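Local coordinates for protein TonB-dependent siderophore receptor (PDB 5NEC) that probably imports iron-loaded siderophores, and drug conjugates that imitate them, across the outer membrane of Pseudomonas aeruginosa using energy delivered through TonB, at residues A[445-450]-A[486-491]; A[40-45]-A[434-439]; A[198-203]-A[719-724]; A[166-171]-A[723-728]. All blocks are in the same frame, centred on the assembly; numbering follows the deposited sequence.

Interaction 1 (A[445-450]-A[486-491])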
loop_
_atom_site.group_PDB
_atom_site.type_symbol
_atom_site.label_atom_id
_atom_site.label_comp_id
_atom_site.label_asym_id
_atom_site.label_seq_id
_atom_site.Cartn_x
_atom_site.Cartn_y
_atom_site.Cartn_z
ATOM N N GLU A 445 -8.011 -6.114 -35.948
ATOM C CA GLU A 445 -8.906 -5.627 -34.878
ATOM C C GLU A 445 -9.333 -6.707 -33.853
ATOM O O GLU A 445 -9.838 -6.351 -32.792
ATOM C CB GLU A 445 -10.122 -4.834 -35.433
ATOM C CG GLU A 445 -11.225 -5.634 -36.124
ATOM C CD GLU A 445 -11.051 -5.705 -37.634
ATOM O OE1 GLU A 445 -9.931 -6.035 -38.094
ATOM O OE2 GLU A 445 -12.038 -5.438 -38.364
ATOM N N GLN A 446 -9.131 -7.995 -34.159
ATOM C CA GLN A 446 -9.379 -9.091 -33.197
ATOM C C GLN A 446 -8.164 -9.655 -32.444
ATOM O O GLN A 446 -8.355 -10.390 -31.499
ATOM C CB GLN A 446 -10.093 -10.279 -33.863
ATOM C CG GLN A 446 -11.541 -10.017 -34.232
ATOM C CD GLN A 446 -11.728 -10.016 -35.725
ATOM O OE1 GLN A 446 -11.855 -8.963 -36.363
ATOM N NE2 GLN A 446 -11.714 -11.209 -36.307
ATOM N N TRP A 447 -6.940 -9.353 -32.853
ATOM C CA TRP A 447 -5.755 -9.991 -32.270
ATOM C C TRP A 447 -4.654 -8.993 -31.927
ATOM O O TRP A 447 -4.296 -8.154 -32.752
ATOM C CB TRP A 447 -5.204 -11.055 -33.223
ATOM C CG TRP A 447 -6.092 -12.242 -33.362
ATOM C CD1 TRP A 447 -6.969 -12.489 -34.376
ATOM C CD2 TRP A 447 -6.206 -13.343 -32.454
ATOM N NE1 TRP A 447 -7.622 -13.676 -34.156
ATOM C CE2 TRP A 447 -7.171 -14.223 -32.986
ATOM C CE3 TRP A 447 -5.589 -13.669 -31.239
ATOM C CZ2 TRP A 447 -7.535 -15.412 -32.348
ATOM C CZ3 TRP A 447 -5.947 -14.844 -30.608
ATOM C CH2 TRP A 447 -6.910 -15.705 -31.163
ATOM N N GLN A 448 -4.131 -9.092 -30.703
ATOM C CA GLN A 448 -2.983 -8.302 -30.247
ATOM C C GLN A 448 -1.970 -9.200 -29.543
ATOM O O GLN A 448 -2.356 -10.160 -28.877
ATOM C CB GLN A 448 -3.419 -7.225 -29.262
ATOM C CG GLN A 448 -4.512 -6.311 -29.772
ATOM C CD GLN A 448 -4.982 -5.293 -28.757
ATOM O OE1 GLN A 448 -6.178 -5.021 -28.676
ATOM N NE2 GLN A 448 -4.056 -4.713 -27.983
ATOM N N VAL A 449 -0.686 -8.882 -29.687
ATOM C CA VAL A 449 0.386 -9.588 -28.988
ATOM C C VAL A 449 1.200 -8.591 -28.191
ATOM O O VAL A 449 1.586 -7.564 -28.728
ATOM C CB VAL A 449 1.315 -10.313 -29.973
ATOM C CG1 VAL A 449 2.548 -10.859 -29.263
ATOM C CG2 VAL A 449 0.561 -11.431 -30.667
ATOM N N ASN A 450 1.458 -8.907 -26.917
ATOM C CA ASN A 450 2.325 -8.120 -26.019
ATOM C C ASN A 450 3.581 -8.914 -25.727
ATOM O O ASN A 450 3.499 -10.073 -25.378
ATOM C CB ASN A 450 1.645 -7.829 -24.676
ATOM C CG ASN A 450 0.542 -6.788 -24.795
ATOM O OD1 ASN A 450 0.518 -5.798 -24.066
ATOM N ND2 ASN A 450 -0.389 -7.013 -25.712
ATOM N N LEU A 486 -1.295 -12.586 -25.201
ATOM C CA LEU A 486 -2.102 -12.731 -26.406
ATOM C C LEU A 486 -3.518 -12.294 -26.054
ATOM O O LEU A 486 -4.056 -12.743 -25.052
ATOM C CB LEU A 486 -2.083 -14.194 -26.846
ATOM C CG LEU A 486 -2.814 -14.551 -28.137
ATOM C CD1 LEU A 486 -2.078 -13.966 -29.333
ATOM C CD2 LEU A 486 -2.959 -16.063 -28.265
ATOM N N VAL A 487 -4.105 -11.419 -26.869
ATOM C CA VAL A 487 -5.468 -10.928 -26.657
ATOM C C VAL A 487 -6.325 -11.220 -27.893
ATOM O O VAL A 487 -5.942 -10.871 -28.998
ATOM C CB VAL A 487 -5.472 -9.420 -26.373
ATOM C CG1 VAL A 487 -6.874 -8.915 -26.038
ATOM C CG2 VAL A 487 -4.522 -9.124 -25.240
ATOM N N TRP A 488 -7.469 -11.873 -27.688
ATOM C CA TRP A 488 -8.471 -12.102 -28.723
ATOM C C TRP A 488 -9.688 -11.252 -28.370
ATOM O O TRP A 488 -10.189 -11.335 -27.255
ATOM C CB TRP A 488 -8.864 -13.592 -28.807
ATOM C CG TRP A 488 -9.927 -13.898 -29.858
ATOM C CD1 TRP A 488 -9.965 -13.442 -31.143
ATOM C CD2 TRP A 488 -11.094 -14.719 -29.696
ATOM N NE1 TRP A 488 -11.077 -13.917 -31.784
ATOM C CE2 TRP A 488 -11.785 -14.707 -30.923
ATOM C CE3 TRP A 488 -11.613 -15.468 -28.634
ATOM C CZ2 TRP A 488 -12.967 -15.414 -31.122
ATOM C CZ3 TRP A 488 -12.791 -16.164 -28.824
ATOM C CH2 TRP A 488 -13.456 -16.134 -30.062
ATOM N N LYS A 489 -10.144 -10.437 -29.316
ATOM C CA LYS A 489 -11.340 -9.612 -29.158
ATOM C C LYS A 489 -12.434 -10.101 -30.119
ATOM O O LYS A 489 -12.454 -9.713 -31.289
ATOM C CB LYS A 489 -10.995 -8.148 -29.400
ATOM C CG LYS A 489 -9.936 -7.611 -28.440
ATOM C CD LYS A 489 -9.592 -6.156 -28.720
ATOM C CE LYS A 489 -10.744 -5.192 -28.437
ATOM N NZ LYS A 489 -11.342 -5.353 -27.073
ATOM N N PRO A 490 -13.339 -10.982 -29.633
ATOM C CA PRO A 490 -14.406 -11.450 -30.519
ATOM C C PRO A 490 -15.245 -10.282 -31.025
ATOM O O PRO A 490 -15.513 -10.209 -32.216
ATOM C CB PRO A 490 -15.238 -12.389 -29.627
ATOM C CG PRO A 490 -14.382 -12.698 -28.459
ATOM C CD PRO A 490 -13.505 -11.503 -28.263
ATOM N N VAL A 491 -15.610 -9.376 -30.119
ATOM C CA VAL A 491 -16.286 -8.116 -30.450
ATOM C C VAL A 491 -15.507 -6.980 -29.771
ATOM O O VAL A 491 -14.771 -7.246 -28.830
ATOM C CB VAL A 491 -17.764 -8.143 -29.991
ATOM C CG1 VAL A 491 -18.559 -9.134 -30.828
ATOM C CG2 VAL A 491 -17.889 -8.506 -28.514
#
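Trp447 lays its indole against that of Trp488, the six-membered ring of the first over the five-membered ring of the second. Their centroids lie 4.4 Å apart and the planes are 24° off parallel, which makes this an offset stack. The closest touch is Trp447 CZ2 to Trp488 CD1 at 3.4 Å, and Trp488 CB adds a CH-pi contact, 3.9 Å from the centroid of the Trp447 six-membered ring. Trp447 gets there because its CG stands anti to its own carbonyl carbon (chi1 -69°), which swings the indole across to the partner strand. Leu486 packs beside the far end of the same ring, its CD2 4.0 Å from Trp447 CZ3, while CD1 rests on Val449 CG2. Trp447, Trp488, Leu486 and Val449 thus form one continuous apolar patch on the surface.

Gln448 and Val487 occupy the other face and are buried. Here the backbones are joined both ways, Val487 N to Gln448 O at 2.9 Å and Gln448 N to Val487 O at 3.1 Å; two residues on, Lys489 N gives a further bond of 2.8 Å to Gln446 O. The Gln448 side chain runs out extended, bringing OE1 to 3.6 Å from Lys489 CD, while the ammonium beyond finds a salt bridge with Asp49 from the plug side. These are the ends of the antiparallel hairpin of strands 447-464 and 471-488, with Gln448 and Val487 inside and two tryptophans among the apolar residues of the outer face, consistent with the aromatic girdle of outer-membrane beta-barrels.

Interaction 2 (A[40-45]-A[434-439]); sequences SKKYTA and AIYAFD
Lys42 and Tyr436 make the tight half of this contact. The lysine chain, bent at chi2, chi3 and chi4, passes the phenol at about a right angle, with Lys42 CE 3.1 Å from Tyr436 OH and Lys42 CG 3.5 Å from Tyr436 CE1. The phenol oxygen bonds to Asp347 and Ser362 of the barrel wall, and Lys42 meets it with CG, CD and CE. Thr44 and Phe438 are as close: Thr44 OG1 comes to 3.0 Å from Phe438 CE2, and its methyl CG2 lies 3.7 Å from Phe438 CD2. Lys42 O also comes to 3.3 Å from Phe438 CD2. Phe438 reaches inward because its CG is anti to the backbone N (chi1 -172°). This is the plug-in-barrel architecture of TonB-dependent receptors, with the loop ahead of strand 54-57 leaning on the inner wall at strand 426-444. Away from these four side chains the fit is loose. The nearest CA atoms, those of Thr44 and Asp439, are 7.0 Å apart, and no hydrogen bond joins the segments. Thr44 OG1 instead bonds to Thr440, and Asp439, whose CB points away from the loop, is held by Asn359 of the barrel wall.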
loop_
_atom_site.group_PDB
_atom_site.type_symbol
_atom_site.label_atom_id
_atom_site.label_comp_id
_atom_site.label_asym_id
_atom_site.label_seq_id
_atom_site.Cartn_x
_atom_site.Cartn_y
_atom_site.Cartn_z
ATOM N N SER A 40 0.641 5.916 -16.429
ATOM C CA SER A 40 2.032 5.818 -16.903
ATOM C C SER A 40 2.075 5.297 -18.337
ATOM O O SER A 40 1.523 4.232 -18.611
ATOM C CB SER A 40 2.879 4.916 -15.978
ATOM O OG SER A 40 2.719 3.522 -16.255
ATOM N N LYS A 41 2.770 6.009 -19.226
ATOM C CA LYS A 41 2.836 5.646 -20.665
ATOM C C LYS A 41 3.981 4.657 -20.946
ATOM O O LYS A 41 4.781 4.822 -21.887
ATOM C CB LYS A 41 2.929 6.898 -21.556
ATOM C CG LYS A 41 1.818 7.905 -21.244
ATOM C CD LYS A 41 1.822 9.093 -22.191
ATOM C CE LYS A 41 1.453 10.406 -21.511
ATOM N NZ LYS A 41 0.059 10.409 -20.996
ATOM N N LYS A 42 4.056 3.646 -20.080
ATOM C CA LYS A 42 4.766 2.391 -20.313
ATOM C C LYS A 42 3.728 1.317 -20.686
ATOM O O LYS A 42 4.102 0.287 -21.228
ATOM C CB LYS A 42 5.547 1.970 -19.039
ATOM C CG LYS A 42 7.058 1.747 -19.216
ATOM C CD LYS A 42 7.855 2.193 -17.983
ATOM C CE LYS A 42 8.105 3.697 -17.975
ATOM N NZ LYS A 42 8.067 4.284 -16.597
ATOM N N TYR A 43 2.453 1.559 -20.368
ATOM C CA TYR A 43 1.334 0.783 -20.898
ATOM C C TYR A 43 1.084 1.240 -22.318
ATOM O O TYR A 43 0.965 2.433 -22.582
ATOM C CB TYR A 43 0.042 1.009 -20.123
ATOM C CG TYR A 43 -0.024 0.320 -18.791
ATOM C CD1 TYR A 43 0.838 0.687 -17.746
ATOM C CD2 TYR A 43 -0.974 -0.676 -18.552
ATOM C CE1 TYR A 43 0.770 0.064 -16.510
ATOM C CE2 TYR A 43 -1.056 -1.295 -17.317
ATOM C CZ TYR A 43 -0.184 -0.923 -16.306
ATOM O OH TYR A 43 -0.269 -1.557 -15.097
ATOM N N THR A 44 0.959 0.263 -23.214
ATOM C CA THR A 44 0.836 0.489 -24.656
ATOM C C THR A 44 -0.574 0.119 -25.201
ATOM O O THR A 44 -0.706 -0.204 -26.397
ATOM C CB THR A 44 1.970 -0.296 -25.376
ATOM O OG1 THR A 44 1.899 -1.688 -25.037
ATOM C CG2 THR A 44 3.369 0.242 -24.973
ATOM N N ALA A 45 -1.606 0.222 -24.341
ATOM C CA ALA A 45 -2.987 -0.232 -24.638
ATOM C C ALA A 45 -3.952 0.076 -23.477
ATOM O O ALA A 45 -3.516 0.124 -22.328
ATOM C CB ALA A 45 -3.011 -1.734 -24.918
ATOM N N ALA A 434 19.216 -0.532 -15.121
ATOM C CA ALA A 434 18.243 -1.400 -15.798
ATOM C C ALA A 434 17.954 -0.942 -17.216
ATOM O O ALA A 434 18.080 0.233 -17.533
ATOM C CB ALA A 434 16.956 -1.505 -14.995
ATOM N N ILE A 435 17.562 -1.895 -18.053
ATOM C CA ILE A 435 17.074 -1.623 -19.394
ATOM C C ILE A 435 15.801 -2.436 -19.602
ATOM O O ILE A 435 15.698 -3.556 -19.121
ATOM C CB ILE A 435 18.158 -1.901 -20.460
ATOM C CG1 ILE A 435 17.674 -1.468 -21.848
ATOM C CG2 ILE A 435 18.572 -3.360 -20.484
ATOM C CD1 ILE A 435 18.770 -1.442 -22.902
ATOM N N TYR A 436 14.814 -1.847 -20.273
ATOM C CA TYR A 436 13.548 -2.530 -20.535
ATOM C C TYR A 436 12.999 -2.158 -21.919
ATOM O O TYR A 436 13.377 -1.144 -22.501
ATOM C CB TYR A 436 12.528 -2.223 -19.425
ATOM C CG TYR A 436 11.820 -0.919 -19.632
ATOM C CD1 TYR A 436 10.621 -0.865 -20.359
ATOM C CD2 TYR A 436 12.370 0.284 -19.159
ATOM C CE1 TYR A 436 9.981 0.346 -20.599
ATOM C CE2 TYR A 436 11.732 1.499 -19.380
ATOM C CZ TYR A 436 10.536 1.524 -20.107
ATOM O OH TYR A 436 9.879 2.705 -20.348
ATOM N N ALA A 437 12.104 -2.997 -22.431
ATOM C CA ALA A 437 11.442 -2.757 -23.709
ATOM C C ALA A 437 10.090 -3.435 -23.655
ATOM O O ALA A 437 9.991 -4.576 -23.233
ATOM C CB ALA A 437 12.288 -3.298 -24.839
ATOM N N PHE A 438 9.046 -2.717 -24.028
ATOM C CA PHE A 438 7.699 -3.258 -24.064
ATOM C C PHE A 438 7.099 -2.912 -25.437
ATOM O O PHE A 438 7.292 -1.803 -25.918
ATOM C CB PHE A 438 6.872 -2.686 -22.893
ATOM C CG PHE A 438 5.510 -3.331 -22.736
ATOM C CD1 PHE A 438 5.394 -4.717 -22.515
ATOM C CD2 PHE A 438 4.326 -2.575 -22.831
ATOM C CE1 PHE A 438 4.138 -5.327 -22.392
ATOM C CE2 PHE A 438 3.075 -3.189 -22.690
ATOM C CZ PHE A 438 2.982 -4.562 -22.473
ATOM N N ASP A 439 6.410 -3.867 -26.067
ATOM C CA ASP A 439 5.748 -3.650 -27.360
ATOM C C ASP A 439 4.392 -4.349 -27.422
ATOM O O ASP A 439 4.291 -5.511 -27.077
ATOM C CB ASP A 439 6.630 -4.155 -28.509
ATOM C CG ASP A 439 6.113 -3.721 -29.902
ATOM O OD1 ASP A 439 5.260 -2.817 -29.954
ATOM O OD2 ASP A 439 6.575 -4.270 -30.935
#

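Interaction 3 (A[198-203]-A[719-724])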
loop_
_atom_site.group_PDB
_atom_site.type_symbol
_atom_site.label_atom_id
_atom_site.label_comp_id
_atom_site.label_asym_id
_atom_site.label_seq_id
_atom_site.Cartn_x
_atom_site.Cartn_y
_atom_site.Cartn_z
ATOM N N ALA A 198 -5.762 12.399 15.027
ATOM C CA ALA A 198 -6.834 11.467 15.358
ATOM C C ALA A 198 -6.364 10.530 16.442
ATOM O O ALA A 198 -5.161 10.264 16.563
ATOM C CB ALA A 198 -7.231 10.662 14.126
ATOM N N ASN A 199 -7.314 10.052 17.239
ATOM C CA ASN A 199 -7.129 8.836 18.049
ATOM C C ASN A 199 -7.568 7.633 17.198
ATOM O O ASN A 199 -7.846 7.794 15.999
ATOM C CB ASN A 199 -7.940 8.936 19.343
ATOM C CG ASN A 199 -7.504 10.094 20.202
ATOM O OD1 ASN A 199 -6.360 10.505 20.165
ATOM N ND2 ASN A 199 -8.414 10.621 20.975
ATOM N N VAL A 200 -7.615 6.438 17.784
ATOM C CA VAL A 200 -8.113 5.253 17.066
ATOM C C VAL A 200 -9.262 4.627 17.859
ATOM O O VAL A 200 -9.082 4.279 19.018
ATOM C CB VAL A 200 -6.994 4.213 16.815
ATOM C CG1 VAL A 200 -7.525 2.996 16.056
ATOM C CG2 VAL A 200 -5.826 4.835 16.062
ATOM N N ALA A 201 -10.421 4.477 17.221
ATOM C CA ALA A 201 -11.592 3.866 17.857
ATOM C C ALA A 201 -11.282 2.467 18.392
ATOM O O ALA A 201 -10.751 1.611 17.664
ATOM C CB ALA A 201 -12.765 3.798 16.889
ATOM N N GLY A 202 -11.595 2.259 19.669
ATOM C CA GLY A 202 -11.368 0.993 20.329
ATOM C C GLY A 202 -9.929 0.677 20.669
ATOM O O GLY A 202 -9.621 -0.479 20.928
ATOM N N ARG A 203 -9.038 1.669 20.659
ATOM C CA ARG A 203 -7.659 1.474 21.121
ATOM C C ARG A 203 -7.322 2.590 22.136
ATOM O O ARG A 203 -7.344 3.768 21.791
ATOM C CB ARG A 203 -6.658 1.509 19.957
ATOM C CG ARG A 203 -6.989 0.646 18.742
ATOM C CD ARG A 203 -6.979 -0.848 19.000
ATOM N NE ARG A 203 -5.722 -1.309 19.572
ATOM C CZ ARG A 203 -5.556 -1.920 20.752
ATOM N NH1 ARG A 203 -6.561 -2.212 21.553
ATOM N NH2 ARG A 203 -4.337 -2.258 21.134
ATOM N N GLN A 719 -4.739 -5.035 15.893
ATOM C CA GLN A 719 -6.192 -4.905 15.957
ATOM C C GLN A 719 -6.638 -3.678 15.163
ATOM O O GLN A 719 -6.060 -2.617 15.288
ATOM C CB GLN A 719 -6.648 -4.800 17.423
ATOM C CG GLN A 719 -8.158 -4.693 17.620
ATOM C CD GLN A 719 -8.563 -4.736 19.101
ATOM O OE1 GLN A 719 -8.230 -5.678 19.828
ATOM N NE2 GLN A 719 -9.288 -3.718 19.548
ATOM N N ALA A 720 -7.678 -3.814 14.356
ATOM C CA ALA A 720 -8.143 -2.719 13.512
ATOM C C ALA A 720 -8.985 -1.767 14.321
ATOM O O ALA A 720 -9.350 -2.039 15.472
ATOM C CB ALA A 720 -8.965 -3.254 12.349
ATOM N N ALA A 721 -9.320 -0.649 13.697
ATOM C CA ALA A 721 -10.141 0.355 14.329
ATOM C C ALA A 721 -11.548 -0.195 14.541
ATOM O O ALA A 721 -12.012 -1.074 13.798
ATOM C CB ALA A 721 -10.171 1.608 13.472
ATOM N N GLY A 722 -12.210 0.304 15.578
ATOM C CA GLY A 722 -13.634 0.002 15.816
ATOM C C GLY A 722 -14.542 0.923 15.001
ATOM O O GLY A 722 -14.082 1.579 14.076
ATOM N N ARG A 723 -15.829 0.969 15.360
ATOM C CA ARG A 723 -16.783 1.875 14.737
ATOM C C ARG A 723 -16.302 3.326 14.816
ATOM O O ARG A 723 -15.920 3.817 15.876
ATOM C CB ARG A 723 -18.199 1.758 15.339
ATOM C CG ARG A 723 -19.171 2.771 14.746
ATOM C CD ARG A 723 -20.633 2.418 14.937
ATOM N NE ARG A 723 -20.953 2.177 16.345
ATOM C CZ ARG A 723 -21.520 1.072 16.849
ATOM N NH1 ARG A 723 -21.898 0.044 16.081
ATOM N NH2 ARG A 723 -21.726 0.983 18.162
ATOM N N THR A 724 -16.342 3.992 13.669
ATOM C CA THR A 724 -15.890 5.359 13.536
ATOM C C THR A 724 -16.895 6.117 12.662
ATOM O O THR A 724 -17.281 5.650 11.588
ATOM C CB THR A 724 -14.484 5.377 12.932
ATOM O OG1 THR A 724 -13.620 4.599 13.773
ATOM C CG2 THR A 724 -13.941 6.790 12.823
HETATM O O HOH W 1 -9.936 -1.382 17.966
HETATM O O HOH W 2 -10.975 5.241 14.609
#
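Gly202, at a positive phi of 74°, and the extended Ala201 before it form the middle of a type II beta turn from Val200 to Arg203 that turns the Ala201 carbonyl onto Gly722. This is a loop-to-loop contact at one rim of the beta-barrel, where that turn meets the segment leading into the last strand, 724-733. Gly722 N donates to Ala201 O at 2.9 Å, but from 55° out of the carbonyl plane. Across the turn, Arg203 N closes on Val200 O, while Val200 CG1 rests on Ala721 CB at 4.0 Å.

The Ala201 methyl touches two oxygens, its CB 3.3 Å from each of Arg723 O and Thr724 OG1. Beyond it, Gln719 CB lies over one face of the Arg203 guanidinium; CG, anti to the backbone N, carries the amide on alongside, its plane turned 51° from that group. Neither polar end relies on the other: Arg203 NE is salt-bridged to Asp241, and Gln719 NE2 bonds to Arg265 O.

Water fills in on both flanks. One molecule accepts from Gln719 NE2 at 2.9 Å and lies within donating reach of Ala720 O and Ala201 O, with more acceptors nearby than it has protons. The other accepts from Ala201 N at 2.8 Å and lies an equal 2.8 Å from Thr724 OG1.

Interaction 4 (A[166-171]-A[723-728]); sequences YGSDQT and RTILFS
Ser168 brings its OG to the backbone N of Ile725. With OG set between its own backbone N and carbonyl carbon (chi1 59°), it takes the proton of Ile725 N at 2.8 Å in a nearly straight bond (168°). The backbone bonds run from the Tyr166-Phe727 pair, where Phe727 N and Tyr166 O meet at 2.8 Å, to Ser168 N and Ile725 O; there Ser168 OG takes the place of a carbonyl as acceptor for Ile725 N.

Asp169 points its CB toward the other strand, and OD2 lies 3.3 Å from Thr724 CG2 as the two side chains meet at a slant. A water donates to OD2 at 2.7 Å and links it to Thr724. The other oxygen, OD1, accepts from Thr171 N in an Asx turn and from Thr171 OG1 as well, both coming from one face of the carboxylate, which holds the group in place. Leu726 runs at about a right angle to Thr171, its CD2 3.9 Å from Thr171 OG1 and 3.8 Å from Gly167 CA.

Tyr166 and Phe727 lie on the opposite face from Leu726, on the surface, and their rings diverge; the Tyr166 hydroxyl bonds to Tyr174. Pairing strand 159-167 with strand 724-733 joins first barrel strand to last, the antiparallel seam that closes a TonB-dependent receptor barrel.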
loop_
_atom_site.group_PDB
_atom_site.type_symbol
_atom_site.label_atom_id
_atom_site.label_comp_id
_atom_site.label_asym_id
_atom_site.label_seq_id
_atom_site.Cartn_x
_atom_site.Cartn_y
_atom_site.Cartn_z
ATOM N N TYR A 166 -14.362 15.927 10.734
ATOM C CA TYR A 166 -14.383 15.696 12.171
ATOM C C TYR A 166 -14.951 14.307 12.458
ATOM O O TYR A 166 -15.910 13.873 11.804
ATOM C CB TYR A 166 -15.219 16.761 12.863
ATOM C CG TYR A 166 -14.558 18.125 12.950
ATOM C CD1 TYR A 166 -13.327 18.279 13.577
ATOM C CD2 TYR A 166 -15.182 19.268 12.458
ATOM C CE1 TYR A 166 -12.718 19.510 13.677
ATOM C CE2 TYR A 166 -14.582 20.516 12.569
ATOM C CZ TYR A 166 -13.344 20.624 13.180
ATOM O OH TYR A 166 -12.711 21.835 13.311
ATOM N N GLY A 167 -14.348 13.605 13.424
ATOM C CA GLY A 167 -14.715 12.217 13.732
ATOM C C GLY A 167 -15.026 11.908 15.187
ATOM O O GLY A 167 -14.609 12.616 16.099
ATOM N N SER A 168 -15.744 10.808 15.386
ATOM C CA SER A 168 -16.026 10.248 16.726
ATOM C C SER A 168 -14.787 9.687 17.437
ATOM O O SER A 168 -14.800 9.517 18.651
ATOM C CB SER A 168 -17.089 9.161 16.628
ATOM O OG SER A 168 -16.647 8.130 15.771
ATOM N N ASP A 169 -13.738 9.412 16.664
ATOM C CA ASP A 169 -12.398 9.070 17.153
ATOM C C ASP A 169 -11.469 10.285 17.331
ATOM O O ASP A 169 -10.256 10.132 17.381
ATOM C CB ASP A 169 -11.753 8.053 16.183
ATOM C CG ASP A 169 -11.567 8.609 14.748
ATOM O OD1 ASP A 169 -11.966 9.760 14.460
ATOM O OD2 ASP A 169 -11.028 7.872 13.903
ATOM N N GLN A 170 -12.045 11.476 17.433
ATOM C CA GLN A 170 -11.309 12.746 17.499
ATOM C C GLN A 170 -10.529 13.113 16.209
ATOM O O GLN A 170 -9.622 13.926 16.254
ATOM C CB GLN A 170 -10.402 12.813 18.751
ATOM C CG GLN A 170 -10.176 14.254 19.222
ATOM C CD GLN A 170 -9.413 14.403 20.534
ATOM O OE1 GLN A 170 -9.828 13.924 21.576
ATOM N NE2 GLN A 170 -8.329 15.158 20.488
ATOM N N THR A 171 -10.888 12.546 15.058
ATOM C CA THR A 171 -10.267 12.948 13.783
ATOM C C THR A 171 -10.479 14.455 13.553
ATOM O O THR A 171 -11.598 14.946 13.676
ATOM C CB THR A 171 -10.847 12.173 12.569
ATOM O OG1 THR A 171 -10.503 10.792 12.671
ATOM C CG2 THR A 171 -10.308 12.705 11.226
ATOM N N ARG A 723 -15.829 0.969 15.360
ATOM C CA ARG A 723 -16.783 1.875 14.737
ATOM C C ARG A 723 -16.302 3.326 14.816
ATOM O O ARG A 723 -15.920 3.817 15.876
ATOM C CB ARG A 723 -18.199 1.758 15.339
ATOM C CG ARG A 723 -19.171 2.771 14.746
ATOM C CD ARG A 723 -20.633 2.418 14.937
ATOM N NE ARG A 723 -20.953 2.177 16.345
ATOM C CZ ARG A 723 -21.520 1.072 16.849
ATOM N NH1 ARG A 723 -21.898 0.044 16.081
ATOM N NH2 ARG A 723 -21.726 0.983 18.162
ATOM N N THR A 724 -16.342 3.992 13.669
ATOM C CA THR A 724 -15.890 5.359 13.536
ATOM C C THR A 724 -16.895 6.117 12.662
ATOM O O THR A 724 -17.281 5.650 11.588
ATOM C CB THR A 724 -14.484 5.377 12.932
ATOM O OG1 THR A 724 -13.620 4.599 13.773
ATOM C CG2 THR A 724 -13.941 6.790 12.823
ATOM N N ILE A 725 -17.310 7.287 13.143
ATOM C CA ILE A 725 -18.266 8.153 12.445
ATOM C C ILE A 725 -17.509 9.410 12.012
ATOM O O ILE A 725 -16.890 10.068 12.845
ATOM C CB ILE A 725 -19.477 8.481 13.357
ATOM C CG1 ILE A 725 -20.174 7.167 13.770
ATOM C CG2 ILE A 725 -20.464 9.412 12.647
ATOM C CD1 ILE A 725 -21.264 7.293 14.798
ATOM N N LEU A 726 -17.531 9.720 10.715
ATOM C CA LEU A 726 -16.815 10.895 10.170
ATOM C C LEU A 726 -17.814 11.823 9.470
ATOM O O LEU A 726 -18.638 11.361 8.681
ATOM C CB LEU A 726 -15.720 10.455 9.182
ATOM C CG LEU A 726 -14.655 9.449 9.667
ATOM C CD1 LEU A 726 -13.828 8.924 8.498
ATOM C CD2 LEU A 726 -13.757 10.046 10.745
ATOM N N PHE A 727 -17.757 13.115 9.786
ATOM C CA PHE A 727 -18.525 14.139 9.084
ATOM C C PHE A 727 -17.561 15.034 8.332
ATOM O O PHE A 727 -16.674 15.616 8.939
ATOM C CB PHE A 727 -19.354 15.002 10.049
ATOM C CG PHE A 727 -20.420 15.828 9.353
ATOM C CD1 PHE A 727 -21.706 15.307 9.118
ATOM C CD2 PHE A 727 -20.149 17.135 8.918
ATOM C CE1 PHE A 727 -22.682 16.074 8.467
ATOM C CE2 PHE A 727 -21.129 17.900 8.268
ATOM C CZ PHE A 727 -22.397 17.369 8.041
ATOM N N SER A 728 -17.758 15.158 7.025
ATOM C CA SER A 728 -16.916 16.002 6.153
ATOM C C SER A 728 -17.684 17.168 5.560
ATOM O O SER A 728 -18.824 17.002 5.150
ATOM C CB SER A 728 -16.357 15.172 5.000
ATOM O OG SER A 728 -15.367 14.312 5.501
HETATM O O HOH W 2 -10.975 5.241 14.609
#

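Interactions 1 and 2 are neighbours on adjoining barrel strands, 447-464 and 426-444, with centres about 19 Å apart; Asn450 OD1 of the first lies 3.2 Å from Phe438 CZ of the second. Interactions 3 and 4 sit closer still, centres about 10 Å apart, sharing Arg723 and Thr724, one water, and a probable hydrogen bond from Asn199 N to Asp169 O at 2.9 Å. The two groups are far apart on the same barrel, with centres of interactions 1 and 3 about 48 Å from each other. Interaction 2 sets the loop ahead of strand 54-57 against the wall, and Lys489 of interaction 1 reaches Asp49 of the same loop. A bound detergent, C8E, lies about 13 Å from the Leu486 side chain of interaction 1.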